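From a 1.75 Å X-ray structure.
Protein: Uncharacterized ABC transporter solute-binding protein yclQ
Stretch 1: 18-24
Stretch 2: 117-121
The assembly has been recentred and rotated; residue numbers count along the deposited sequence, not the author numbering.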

# COMPACT_ATOMS: atom_id res chain seq x y z
N THR A 18 -16.13 -16.60 11.16
CA THR A 18 -14.82 -16.75 11.78
C THR A 18 -13.73 -16.27 10.83
O THR A 18 -13.58 -16.81 9.74
CB THR A 18 -14.56 -18.22 12.21
OG1 THR A 18 -15.53 -18.60 13.19
CG2 THR A 18 -13.17 -18.39 12.81
N VAL A 19 -12.97 -15.26 11.26
CA VAL A 19 -11.96 -14.64 10.41
C VAL A 19 -10.56 -14.91 10.96
O VAL A 19 -10.16 -14.33 11.96
CB VAL A 19 -12.20 -13.10 10.33
CG1 VAL A 19 -11.07 -12.39 9.54
CG2 VAL A 19 -13.56 -12.81 9.72
N LYS A 20 -9.82 -15.81 10.33
CA LYS A 20 -8.40 -15.95 10.65
C LYS A 20 -7.63 -14.75 10.10
O LYS A 20 -7.82 -14.35 8.95
CB LYS A 20 -7.84 -17.27 10.09
CG LYS A 20 -8.38 -18.50 10.85
CD LYS A 20 -7.78 -19.81 10.35
CE LYS A 20 -8.15 -20.96 11.31
NZ LYS A 20 -8.16 -22.29 10.63
N HIS A 21 -6.77 -14.18 10.93
CA HIS A 21 -5.94 -13.07 10.48
C HIS A 21 -4.61 -13.11 11.23
O HIS A 21 -4.45 -13.90 12.16
CB HIS A 21 -6.66 -11.72 10.69
CG HIS A 21 -6.92 -11.39 12.13
ND1 HIS A 21 -8.01 -11.89 12.83
CD2 HIS A 21 -6.26 -10.59 12.99
CE1 HIS A 21 -7.98 -11.41 14.06
NE2 HIS A 21 -6.92 -10.63 14.19
N GLN A 22 -3.68 -12.27 10.81
CA GLN A 22 -2.33 -12.25 11.36
C GLN A 22 -2.27 -12.19 12.87
O GLN A 22 -1.38 -12.79 13.48
CB GLN A 22 -1.53 -11.07 10.79
CG GLN A 22 -0.45 -11.50 9.85
CD GLN A 22 0.53 -12.41 10.54
OE1 GLN A 22 0.80 -13.52 10.08
NE2 GLN A 22 1.04 -11.96 11.68
N LEU A 23 -3.20 -11.45 13.48
CA LEU A 23 -3.18 -11.22 14.92
C LEU A 23 -4.07 -12.19 15.69
O LEU A 23 -4.18 -12.10 16.92
CB LEU A 23 -3.56 -9.77 15.25
CG LEU A 23 -2.53 -8.75 14.73
CD1 LEU A 23 -2.79 -7.39 15.36
CD2 LEU A 23 -1.09 -9.20 15.01
N ASP A 24 -4.71 -13.11 14.98
CA ASP A 24 -5.33 -14.28 15.61
C ASP A 24 -5.57 -15.38 14.59
O ASP A 24 -6.60 -15.41 13.91
CB ASP A 24 -6.61 -13.93 16.36
CG ASP A 24 -7.06 -15.08 17.27
OD1 ASP A 24 -6.54 -16.21 17.09
OD2 ASP A 24 -7.90 -14.85 18.16
N PRO A 117 -15.06 -6.35 17.67
CA PRO A 117 -14.23 -7.34 16.97
C PRO A 117 -13.28 -6.62 16.03
O PRO A 117 -13.70 -5.73 15.29
CB PRO A 117 -15.25 -8.19 16.20
CG PRO A 117 -16.53 -8.07 17.04
CD PRO A 117 -16.51 -6.65 17.55
N THR A 118 -12.01 -6.99 16.09
CA THR A 118 -10.98 -6.31 15.33
C THR A 118 -10.20 -7.33 14.55
O THR A 118 -9.84 -8.39 15.08
CB THR A 118 -10.03 -5.55 16.28
OG1 THR A 118 -10.80 -4.58 17.00
CG2 THR A 118 -8.92 -4.85 15.49
N ILE A 119 -9.94 -7.02 13.29
CA ILE A 119 -9.13 -7.90 12.46
C ILE A 119 -8.00 -7.08 11.86
O ILE A 119 -8.16 -5.91 11.56
CB ILE A 119 -9.98 -8.58 11.35
CG1 ILE A 119 -10.56 -7.53 10.38
CG2 ILE A 119 -11.08 -9.46 12.01
CD1 ILE A 119 -11.32 -8.11 9.19
N TYR A 120 -6.87 -7.74 11.70
CA TYR A 120 -5.69 -7.16 11.05
C TYR A 120 -5.64 -7.57 9.58
O TYR A 120 -5.64 -8.78 9.28
CB TYR A 120 -4.47 -7.66 11.79
CG TYR A 120 -3.15 -7.18 11.23
CD1 TYR A 120 -2.46 -6.15 11.85
CD2 TYR A 120 -2.59 -7.79 10.12
CE1 TYR A 120 -1.23 -5.72 11.36
CE2 TYR A 120 -1.35 -7.35 9.61
CZ TYR A 120 -0.69 -6.32 10.25
OH TYR A 120 0.53 -5.86 9.77
N LEU A 121 -5.62 -6.60 8.68
CA LEU A 121 -5.53 -6.90 7.24
C LEU A 121 -4.36 -6.16 6.56
O LEU A 121 -4.54 -5.50 5.53
CB LEU A 121 -6.81 -6.52 6.50
CG LEU A 121 -8.08 -7.27 6.93
CD1 LEU A 121 -9.29 -6.83 6.08
CD2 LEU A 121 -7.89 -8.80 6.85
O HOH W 1 -4.24 -10.85 8.39

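Two stretches nearly a hundred residues apart in sequence meet here through side-chain packing centred on a histidine and a tyrosine, with no direct hydrogen bond between them and a single water joining their backbones. The example illustrates a general principle: strands can be neighbours in a fold without being partners in a sheet. Strand 18-21 and strand 118-120 run in broadly the same direction, their axes inclined at 38°, but those axes come no closer than 7.1 Å. Side chains occupy the space between them, and the nearest pair of CA atoms, those of H21 and Y120, is 5.9 Å apart.

H21 fills much of this gap. Its CA-to-CB bond points toward the second stretch, and with chi1 in the p well the imidazole lies over the backbone of 118-120. The CA of I119 sits 3.9 Å from the centroid of the H21 ring and only 7° off the ring normal, a CH-pi contact in which a weakly polarised C-H group meets the aromatic face. The ring also comes close to the neighbouring backbone, with H21 CD2 3.2 Å from Y120 N. Its orientation is supported from within its own strand by a weak hydrogen bond from H21 ND1 to V19 O, 3.4 Å long but nearly straight at 167°, while NE2 is satisfied elsewhere in the structure.

Apolar packing extends the contact on either side of the histidine along the first stretch. Before it, buried V19 places CG1 3.8 Å from CG2 of I119, a dispersion contact between two branched aliphatic side chains. After it, the chain enters a type I turn from H21 to D24, closed by backbone hydrogen bonds from D24 N to H21 O (2.9 Å) and from H21 N to D24 O (3.2 Å). The turn brings Q22 and L23 to Y120, the residue with the largest area covered in this contact. L23 CG lies 3.7 Å from Y120 CB, and Q22 CB approaches Y120 CD2 at 3.5 Å. Q22 thus contributes the aliphatic base of its side chain, while its polar end leads away, leaving the amide outside the apolar contact.

The water supplies the polar link that the two stretches do not make directly. It accepts a hydrogen bond from Q22 N at 2.9 Å and donates one to Y120 O at 2.7 Å, so both backbone groups are satisfied across a gap of one water molecule.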